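Local coordinates for putative ABC transporter, ATP-binding protein ComA (Streptococcus mutans, PDB 3K8U) that is the C39-family peptidase domain of a putative ABC transporter, with a papain-like fold of helices packed on an antiparallel sheet, at residues A[5-13]-A[109-119]; A[13-23]-A[38-49]. All blocks are in the same frame, centred on the assembly; numbering follows the deposited sequence.

Interaction 1. Residues A[5-13]-A[109-119]; sequences HYKLVPQID and IIGDPDPSVKV
This is a mostly apolar contact in which the N-terminal loop runs along strand 107-112 and the turn that follows it, with Y6, L8 and Q11 touching across it. One backbone hydrogen bond crosses it. L8 is at its middle. Its CG lies anti to the backbone N (chi1 172°), and the two methyls diverge onto the backbone of 109-119. CD1 of L8 rests on G111 C at 3.8 Å, and CD2 reaches K118 CA at 3.4 Å. V119 CG2 packs on L8 CB. Y6 packs its ring on I109. CG2 of I109 makes an off-centre CH-pi contact, 4.2 Å from the ring centroid of Y6, while I109 CD1 lies near the phenol oxygen. The Y6 ring also meets Y101 of strand 93-104.

Farther along, Q11 N donates to P113 O at 2.9 Å in a fairly straight bond (160°). The Q11 side chain stays over the same turn, its CG 3.4 Å from P113 O. Q11 NE2 turns back to D13 O at 3.0 Å, with that oxygen in the amide plane, and its OE1 faces P113 CB. P115 CD touches Q11 O at 3.4 Å. The turn itself is shaped by two Asx turns. In the first, D114 N meets D112 OD1 from above the carboxylate plane; H96 NE2 is hydrogen-bonded to the same oxygen.

The bond from NE2 to D13 O sets which way the Q11 amide faces. The chemistry therefore implies a Q11 held at both backbone and amide, beside a turn whose bond from D114 N probably helps to position D112 for H96.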
loop_
_atom_site.group_PDB
_atom_site.type_symbol
_atom_site.label_atom_id
_atom_site.label_comp_id
_atom_site.label_asym_id
_atom_site.label_seq_id
_atom_site.Cartn_x
_atom_site.Cartn_y
_atom_site.Cartn_z
ATOM N N HIS A 5 0.509 13.996 9.367
ATOM C CA HIS A 5 -0.758 13.233 9.573
ATOM C C HIS A 5 -0.678 11.855 8.925
ATOM O O HIS A 5 -1.125 10.859 9.496
ATOM C CB HIS A 5 -1.945 13.993 8.970
ATOM C CG HIS A 5 -2.208 15.322 9.609
ATOM N ND1 HIS A 5 -2.267 15.494 10.976
ATOM C CD2 HIS A 5 -2.446 16.539 9.066
ATOM C CE1 HIS A 5 -2.531 16.760 11.246
ATOM N NE2 HIS A 5 -2.645 17.416 10.105
ATOM N N TYR A 6 -0.111 11.813 7.725
ATOM C CA TYR A 6 0.012 10.571 6.974
ATOM C C TYR A 6 1.393 9.946 7.112
ATOM O O TYR A 6 2.385 10.465 6.597
ATOM C CB TYR A 6 -0.341 10.827 5.508
ATOM C CG TYR A 6 -1.672 11.530 5.359
ATOM C CD1 TYR A 6 -1.756 12.789 4.771
ATOM C CD2 TYR A 6 -2.841 10.957 5.859
ATOM C CE1 TYR A 6 -2.973 13.465 4.688
ATOM C CE2 TYR A 6 -4.059 11.620 5.782
ATOM C CZ TYR A 6 -4.119 12.873 5.197
ATOM O OH TYR A 6 -5.322 13.538 5.135
ATOM N N LYS A 7 1.442 8.824 7.820
ATOM C CA LYS A 7 2.692 8.118 8.053
ATOM C C LYS A 7 3.065 7.181 6.913
ATOM O O LYS A 7 2.258 6.367 6.457
ATOM C CB LYS A 7 2.633 7.374 9.390
ATOM C CG LYS A 7 2.629 8.319 10.592
ATOM C CD LYS A 7 2.399 7.598 11.913
ATOM C CE LYS A 7 0.954 7.152 12.060
ATOM N NZ LYS A 7 0.681 6.574 13.407
ATOM N N LEU A 8 4.289 7.339 6.425
ATOM C CA LEU A 8 4.793 6.517 5.339
ATOM C C LEU A 8 6.228 6.096 5.588
ATOM O O LEU A 8 7.091 6.932 5.869
ATOM C CB LEU A 8 4.732 7.276 4.012
ATOM C CG LEU A 8 5.422 6.575 2.831
ATOM C CD1 LEU A 8 4.555 5.447 2.285
ATOM C CD2 LEU A 8 5.703 7.571 1.752
ATOM N N VAL A 9 6.467 4.794 5.502
ATOM C CA VAL A 9 7.804 4.246 5.663
ATOM C C VAL A 9 8.300 4.048 4.233
ATOM O O VAL A 9 7.764 3.220 3.491
ATOM C CB VAL A 9 7.785 2.892 6.408
ATOM C CG1 VAL A 9 9.197 2.323 6.497
ATOM C CG2 VAL A 9 7.204 3.066 7.809
ATOM N N PRO A 10 9.279 4.862 3.803
ATOM C CA PRO A 10 9.815 4.752 2.447
ATOM C C PRO A 10 10.749 3.565 2.252
ATOM O O PRO A 10 11.276 3.011 3.213
ATOM C CB PRO A 10 10.550 6.079 2.269
ATOM C CG PRO A 10 11.075 6.352 3.643
ATOM C CD PRO A 10 9.908 5.977 4.537
ATOM N N GLN A 11 10.890 3.136 1.004
ATOM C CA GLN A 11 11.787 2.036 0.678
ATOM C C GLN A 11 13.157 2.626 0.342
ATOM O O GLN A 11 13.285 3.833 0.107
ATOM C CB GLN A 11 11.265 1.257 -0.538
ATOM C CG GLN A 11 11.340 2.032 -1.856
ATOM C CD GLN A 11 10.702 1.288 -3.015
ATOM O OE1 GLN A 11 9.672 1.706 -3.534
ATOM N NE2 GLN A 11 11.316 0.181 -3.427
ATOM N N ILE A 12 14.180 1.779 0.370
ATOM C CA ILE A 12 15.537 2.178 0.004
ATOM C C ILE A 12 15.929 1.204 -1.105
ATOM O O ILE A 12 16.241 1.624 -2.221
ATOM C CB ILE A 12 16.529 2.100 1.190
ATOM C CG1 ILE A 12 16.077 3.041 2.315
ATOM C CG2 ILE A 12 17.929 2.501 0.721
ATOM C CD1 ILE A 12 16.920 2.959 3.578
ATOM N N ASP A 13 15.869 -0.095 -0.807
ATOM C CA ASP A 13 16.157 -1.133 -1.802
ATOM C C ASP A 13 14.972 -1.149 -2.774
ATOM O O ASP A 13 13.822 -1.033 -2.351
ATOM C CB ASP A 13 16.284 -2.512 -1.140
ATOM C CG ASP A 13 17.607 -2.706 -0.417
ATOM O OD1 ASP A 13 18.623 -2.106 -0.835
ATOM O OD2 ASP A 13 17.637 -3.486 0.561
ATOM N N ILE A 109 -4.963 11.186 -1.828
ATOM C CA ILE A 109 -3.734 11.400 -1.077
ATOM C C ILE A 109 -3.108 10.011 -0.992
ATOM O O ILE A 109 -3.696 9.092 -0.419
ATOM C CB ILE A 109 -4.006 11.920 0.348
ATOM C CG1 ILE A 109 -4.862 13.186 0.293
ATOM C CG2 ILE A 109 -2.680 12.209 1.060
ATOM C CD1 ILE A 109 -5.312 13.673 1.653
ATOM N N ILE A 110 -1.955 9.840 -1.627
ATOM C CA ILE A 110 -1.286 8.544 -1.625
ATOM C C ILE A 110 0.112 8.571 -1.023
ATOM O O ILE A 110 0.735 9.626 -0.905
ATOM C CB ILE A 110 -1.225 7.931 -3.051
ATOM C CG1 ILE A 110 -0.420 8.825 -3.998
ATOM C CG2 ILE A 110 -2.649 7.723 -3.604
ATOM C CD1 ILE A 110 0.974 8.313 -4.293
ATOM N N GLY A 111 0.584 7.390 -0.635
ATOM C CA GLY A 111 1.909 7.255 -0.066
ATOM C C GLY A 111 2.691 6.297 -0.935
ATOM O O GLY A 111 2.374 5.110 -1.012
ATOM N N ASP A 112 3.656 6.837 -1.666
ATOM C CA ASP A 112 4.492 6.035 -2.545
ATOM C C ASP A 112 5.844 5.830 -1.855
ATOM O O ASP A 112 6.579 6.787 -1.647
ATOM C CB ASP A 112 4.672 6.771 -3.885
ATOM C CG ASP A 112 5.535 6.007 -4.879
ATOM O OD1 ASP A 112 6.075 4.935 -4.541
ATOM O OD2 ASP A 112 5.686 6.492 -6.017
ATOM N N PRO A 113 6.192 4.574 -1.511
ATOM C CA PRO A 113 7.463 4.245 -0.847
ATOM C C PRO A 113 8.705 4.788 -1.568
ATOM O O PRO A 113 9.763 4.924 -0.953
ATOM C CB PRO A 113 7.441 2.720 -0.814
ATOM C CG PRO A 113 5.968 2.425 -0.655
ATOM C CD PRO A 113 5.362 3.365 -1.669
ATOM N N ASP A 114 8.583 5.064 -2.867
ATOM C CA ASP A 114 9.678 5.642 -3.658
ATOM C C ASP A 114 10.089 6.888 -2.857
ATOM O O ASP A 114 9.283 7.795 -2.664
ATOM C CB ASP A 114 9.135 6.039 -5.043
ATOM C CG ASP A 114 10.167 6.726 -5.936
ATOM O OD1 ASP A 114 11.125 7.357 -5.439
ATOM O OD2 ASP A 114 9.977 6.673 -7.165
ATOM N N PRO A 115 11.346 6.933 -2.369
ATOM C CA PRO A 115 11.822 8.075 -1.580
ATOM C C PRO A 115 11.835 9.439 -2.262
ATOM O O PRO A 115 11.936 10.461 -1.584
ATOM C CB PRO A 115 13.206 7.621 -1.106
ATOM C CG PRO A 115 13.652 6.682 -2.174
ATOM C CD PRO A 115 12.390 5.901 -2.486
ATOM N N SER A 116 11.690 9.456 -3.584
ATOM C CA SER A 116 11.650 10.709 -4.333
ATOM C C SER A 116 10.205 11.175 -4.537
ATOM O O SER A 116 9.961 12.226 -5.133
ATOM C CB SER A 116 12.370 10.567 -5.683
ATOM O OG SER A 116 11.656 9.756 -6.605
ATOM N N VAL A 117 9.249 10.405 -4.014
ATOM C CA VAL A 117 7.831 10.739 -4.139
ATOM C C VAL A 117 7.158 10.863 -2.768
ATOM O O VAL A 117 6.618 11.916 -2.424
ATOM C CB VAL A 117 7.068 9.682 -4.986
ATOM C CG1 VAL A 117 5.605 10.087 -5.151
ATOM C CG2 VAL A 117 7.723 9.515 -6.354
ATOM N N LYS A 118 7.169 9.773 -2.002
ATOM C CA LYS A 118 6.568 9.750 -0.673
ATOM C C LYS A 118 5.078 10.118 -0.666
ATOM O O LYS A 118 4.340 9.710 -1.560
ATOM C CB LYS A 118 7.358 10.645 0.286
ATOM C CG LYS A 118 8.774 10.173 0.550
ATOM C CD LYS A 118 9.386 11.028 1.648
ATOM C CE LYS A 118 10.811 10.646 1.936
ATOM N NZ LYS A 118 11.304 11.421 3.103
ATOM N N VAL A 119 4.643 10.900 0.321
ATOM C CA VAL A 119 3.233 11.286 0.411
ATOM C C VAL A 119 2.930 12.454 -0.519
ATOM O O VAL A 119 3.558 13.511 -0.434
ATOM C CB VAL A 119 2.817 11.642 1.858
ATOM C CG1 VAL A 119 1.318 11.932 1.920
ATOM C CG2 VAL A 119 3.166 10.508 2.798
#

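Interaction 2. Residues A[13-23]-A[38-49]; sequences DTRDCGPAVLA and LRELSKTNKQGT
The guanidinium of R39 meets the carboxylate of D16 side-on, edge to edge. R39 NE donates to D16 OD1 at 2.8 Å and NH2 of R39 to D16 OD2 at 2.8 Å. Both oxygens are met on their syn sides, and the two planes are 27° apart. D13 OD2 lies well out of the R39 guanidinium plane, 3.5 Å from NH2, so this long, weak second salt bridge is one of charge alone. R39 gets there through a bend at chi3 (-59°). The guanidinium of R15 is placed differently: K46 CA lies 3.8 Å above one face, over its centre. At its edge, in plane, water 2 accepts from R15 NH1 and donates to T44 O.

Next to these groups the start of helix 17-28 packs on helix 35-41 and the loop after it. The P19 ring puts CG against R39 CA and T44 OG1. P19 CD lies 3.2 Å from T49 OG1. The hydroxyls of T44 and T49 share a hydrogen bond, OG1 to OG1, of 2.6 Å. S42 OG donates to L38 O, which also accepts from S42 N on the opposite face of the carbonyl plane. Farther along helix 17-28, L38 CD1 packs on A23 CB at 3.6 Å and on L22 CG. Helix 51-60 touches L22, S42 and T49 as well.

Water 1 accepts from G18 N in the first helical turn, donates to R15 O at 2.7 Å and is bonded to T49 OG1. It thus ties the two segments together beside the hydroxyls. The two-nitrogen grip fixes the rotation of the D16 carboxylate, and the charge of R39 probably offsets the closeness of D13 and D16.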
loop_
_atom_site.group_PDB
_atom_site.type_symbol
_atom_site.label_atom_id
_atom_site.label_comp_id
_atom_site.label_asym_id
_atom_site.label_seq_id
_atom_site.Cartn_x
_atom_site.Cartn_y
_atom_site.Cartn_z
ATOM N N ASP A 13 15.869 -0.095 -0.807
ATOM C CA ASP A 13 16.157 -1.133 -1.802
ATOM C C ASP A 13 14.972 -1.149 -2.774
ATOM O O ASP A 13 13.822 -1.033 -2.351
ATOM C CB ASP A 13 16.284 -2.512 -1.140
ATOM C CG ASP A 13 17.607 -2.706 -0.417
ATOM O OD1 ASP A 13 18.623 -2.106 -0.835
ATOM O OD2 ASP A 13 17.637 -3.486 0.561
ATOM N N THR A 14 15.250 -1.308 -4.067
ATOM C CA THR A 14 14.197 -1.308 -5.085
ATOM C C THR A 14 13.151 -2.416 -4.960
ATOM O O THR A 14 12.023 -2.262 -5.427
ATOM C CB THR A 14 14.795 -1.329 -6.517
ATOM O OG1 THR A 14 15.616 -2.492 -6.684
ATOM C CG2 THR A 14 15.640 -0.084 -6.755
ATOM N N ARG A 15 13.509 -3.510 -4.296
ATOM C CA ARG A 15 12.598 -4.640 -4.122
ATOM C C ARG A 15 11.681 -4.510 -2.902
ATOM O O ARG A 15 10.791 -5.335 -2.712
ATOM C CB ARG A 15 13.407 -5.933 -3.969
ATOM C CG ARG A 15 14.078 -6.077 -2.590
ATOM C CD ARG A 15 14.887 -7.361 -2.463
ATOM N NE ARG A 15 16.073 -7.352 -3.313
ATOM C CZ ARG A 15 16.874 -8.398 -3.501
ATOM N NH1 ARG A 15 16.623 -9.553 -2.899
ATOM N NH2 ARG A 15 17.928 -8.289 -4.297
ATOM N N ASP A 16 11.873 -3.461 -2.106
ATOM C CA ASP A 16 11.117 -3.283 -0.864
ATOM C C ASP A 16 9.816 -2.490 -0.830
ATOM O O ASP A 16 9.395 -2.072 0.247
ATOM C CB ASP A 16 12.047 -2.741 0.230
ATOM C CG ASP A 16 13.096 -3.748 0.665
ATOM O OD1 ASP A 16 12.845 -4.965 0.561
ATOM O OD2 ASP A 16 14.169 -3.318 1.134
ATOM N N CYS A 17 9.146 -2.313 -1.966
ATOM C CA CYS A 17 7.899 -1.552 -1.944
ATOM C C CYS A 17 6.819 -2.237 -1.101
ATOM O O CYS A 17 6.074 -1.566 -0.383
ATOM C CB CYS A 17 7.374 -1.292 -3.356
ATOM S SG CYS A 17 6.143 0.030 -3.383
ATOM N N GLY A 18 6.750 -3.565 -1.188
ATOM C CA GLY A 18 5.773 -4.330 -0.423
ATOM C C GLY A 18 6.000 -4.170 1.070
ATOM O O GLY A 18 5.071 -3.843 1.819
ATOM N N PRO A 19 7.218 -4.467 1.548
ATOM C CA PRO A 19 7.532 -4.329 2.972
ATOM C C PRO A 19 7.248 -2.900 3.444
ATOM O O PRO A 19 6.735 -2.697 4.543
ATOM C CB PRO A 19 9.028 -4.637 3.010
ATOM C CG PRO A 19 9.171 -5.677 1.968
ATOM C CD PRO A 19 8.308 -5.160 0.835
ATOM N N ALA A 20 7.552 -1.918 2.593
ATOM C CA ALA A 20 7.336 -0.510 2.927
ATOM C C ALA A 20 5.875 -0.128 3.146
ATOM O O ALA A 20 5.559 0.529 4.139
ATOM C CB ALA A 20 7.969 0.395 1.876
ATOM N N VAL A 21 4.982 -0.507 2.228
ATOM C CA VAL A 21 3.567 -0.169 2.413
ATOM C C VAL A 21 2.984 -0.882 3.630
ATOM O O VAL A 21 2.181 -0.304 4.358
ATOM C CB VAL A 21 2.686 -0.432 1.147
ATOM C CG1 VAL A 21 3.165 0.441 -0.004
ATOM C CG2 VAL A 21 2.688 -1.904 0.758
ATOM N N LEU A 22 3.418 -2.117 3.875
ATOM C CA LEU A 22 2.928 -2.863 5.029
ATOM C C LEU A 22 3.393 -2.181 6.318
ATOM O O LEU A 22 2.608 -2.010 7.252
ATOM C CB LEU A 22 3.396 -4.321 4.984
ATOM C CG LEU A 22 2.955 -5.219 6.149
ATOM C CD1 LEU A 22 1.441 -5.176 6.320
ATOM C CD2 LEU A 22 3.426 -6.645 5.907
ATOM N N ALA A 23 4.657 -1.767 6.352
ATOM C CA ALA A 23 5.205 -1.078 7.522
ATOM C C ALA A 23 4.454 0.234 7.756
ATOM O O ALA A 23 4.180 0.615 8.901
ATOM C CB ALA A 23 6.700 -0.806 7.332
ATOM N N LEU A 38 9.977 -7.244 7.745
ATOM C CA LEU A 38 8.809 -7.480 6.900
ATOM C C LEU A 38 9.181 -8.092 5.557
ATOM O O LEU A 38 8.397 -8.840 4.973
ATOM C CB LEU A 38 8.003 -6.191 6.708
ATOM C CG LEU A 38 7.396 -5.635 7.999
ATOM C CD1 LEU A 38 6.592 -4.387 7.694
ATOM C CD2 LEU A 38 6.511 -6.690 8.649
ATOM N N ARG A 39 10.387 -7.799 5.082
ATOM C CA ARG A 39 10.870 -8.348 3.818
ATOM C C ARG A 39 10.933 -9.867 3.957
ATOM O O ARG A 39 10.543 -10.606 3.048
ATOM C CB ARG A 39 12.266 -7.804 3.499
ATOM C CG ARG A 39 12.810 -8.220 2.134
ATOM C CD ARG A 39 14.294 -7.896 1.995
ATOM N NE ARG A 39 14.569 -6.470 2.164
ATOM C CZ ARG A 39 15.388 -5.965 3.082
ATOM N NH1 ARG A 39 16.023 -6.764 3.933
ATOM N NH2 ARG A 39 15.594 -4.658 3.132
ATOM N N GLU A 40 11.419 -10.321 5.109
ATOM C CA GLU A 40 11.532 -11.748 5.394
ATOM C C GLU A 40 10.157 -12.395 5.596
ATOM O O GLU A 40 9.880 -13.461 5.040
ATOM C CB GLU A 40 12.428 -11.967 6.622
ATOM C CG GLU A 40 12.503 -13.410 7.134
ATOM C CD GLU A 40 12.965 -14.409 6.083
ATOM O OE1 GLU A 40 13.745 -14.033 5.179
ATOM O OE2 GLU A 40 12.548 -15.585 6.169
ATOM N N LEU A 41 9.291 -11.725 6.354
ATOM C CA LEU A 41 7.943 -12.226 6.628
ATOM C C LEU A 41 7.050 -12.323 5.394
ATOM O O LEU A 41 6.169 -13.185 5.329
ATOM C CB LEU A 41 7.250 -11.353 7.673
ATOM C CG LEU A 41 7.178 -11.874 9.108
ATOM C CD1 LEU A 41 8.577 -12.095 9.662
ATOM C CD2 LEU A 41 6.401 -10.885 9.964
ATOM N N SER A 42 7.260 -11.429 4.433
ATOM C CA SER A 42 6.461 -11.414 3.208
ATOM C C SER A 42 7.071 -12.223 2.064
ATOM O O SER A 42 6.536 -12.231 0.955
ATOM C CB SER A 42 6.229 -9.971 2.751
ATOM O OG SER A 42 7.457 -9.329 2.461
ATOM N N LYS A 43 8.197 -12.887 2.333
ATOM C CA LYS A 43 8.895 -13.699 1.334
ATOM C C LYS A 43 9.309 -12.879 0.106
ATOM O O LYS A 43 9.314 -13.377 -1.025
ATOM C CB LYS A 43 8.028 -14.900 0.919
ATOM C CG LYS A 43 7.772 -15.892 2.050
ATOM C CD LYS A 43 6.869 -17.034 1.602
ATOM C CE LYS A 43 6.762 -18.116 2.672
ATOM N NZ LYS A 43 6.249 -17.592 3.973
ATOM N N THR A 44 9.661 -11.620 0.346
ATOM C CA THR A 44 10.082 -10.707 -0.712
ATOM C C THR A 44 11.402 -11.144 -1.343
ATOM O O THR A 44 12.367 -11.431 -0.638
ATOM C CB THR A 44 10.248 -9.274 -0.158
ATOM O OG1 THR A 44 8.992 -8.813 0.349
ATOM C CG2 THR A 44 10.736 -8.320 -1.237
ATOM N N ASN A 45 11.429 -11.213 -2.671
ATOM C CA ASN A 45 12.635 -11.600 -3.396
ATOM C C ASN A 45 13.112 -10.462 -4.299
ATOM O O ASN A 45 12.661 -9.323 -4.156
ATOM C CB ASN A 45 12.403 -12.888 -4.205
ATOM C CG ASN A 45 11.233 -12.784 -5.175
ATOM O OD1 ASN A 45 10.955 -11.721 -5.731
ATOM N ND2 ASN A 45 10.552 -13.904 -5.394
ATOM N N LYS A 46 14.020 -10.774 -5.222
ATOM C CA LYS A 46 14.566 -9.787 -6.155
ATOM C C LYS A 46 13.475 -9.057 -6.943
ATOM O O LYS A 46 13.554 -7.844 -7.147
ATOM C CB LYS A 46 15.540 -10.462 -7.129
ATOM C CG LYS A 46 16.102 -9.532 -8.200
ATOM C CD LYS A 46 16.901 -10.300 -9.244
ATOM C CE LYS A 46 17.271 -9.412 -10.427
ATOM N NZ LYS A 46 18.141 -8.265 -10.038
ATOM N N GLN A 47 12.463 -9.804 -7.382
ATOM C CA GLN A 47 11.352 -9.237 -8.147
ATOM C C GLN A 47 10.400 -8.393 -7.296
ATOM O O GLN A 47 9.605 -7.617 -7.830
ATOM C CB GLN A 47 10.568 -10.348 -8.847
ATOM C CG GLN A 47 11.365 -11.109 -9.894
ATOM C CD GLN A 47 10.544 -12.185 -10.574
ATOM O OE1 GLN A 47 9.748 -11.903 -11.471
ATOM N NE2 GLN A 47 10.730 -13.430 -10.147
ATOM N N GLY A 48 10.471 -8.559 -5.976
ATOM C CA GLY A 48 9.610 -7.798 -5.089
ATOM C C GLY A 48 8.676 -8.643 -4.245
ATOM O O GLY A 48 8.976 -9.795 -3.924
ATOM N N THR A 49 7.543 -8.058 -3.870
ATOM C CA THR A 49 6.559 -8.747 -3.045
ATOM C C THR A 49 5.267 -8.946 -3.817
ATOM O O THR A 49 4.827 -8.058 -4.549
ATOM C CB THR A 49 6.223 -7.937 -1.773
ATOM O OG1 THR A 49 7.427 -7.407 -1.210
ATOM C CG2 THR A 49 5.533 -8.819 -0.737
HETATM O O HOH W 1 8.113 -5.289 -2.945
HETATM O O HOH W 2 14.964 -10.314 -0.609
#

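Interaction 2 is nested along the chain inside the loop closed by interaction 1. Their centres are about 14 Å apart, and they share D13. They also touch directly. V9 O lies 3.3 Å from A20 CB, and P113 CG lies 3.5 Å from V21 CG1, so helix 17-28 packs on both the N-terminal loop and the 109-119 turn. Q11 NE2 approaches C17 N to 3.6 Å. C17 begins the helix of interaction 2 and its side chain touches H96, which is bonded to D112 of interaction 1. This grouping is consistent with the Cys-His-Asp triad of papain-like peptidases, with Q11 probably at the oxyanion hole.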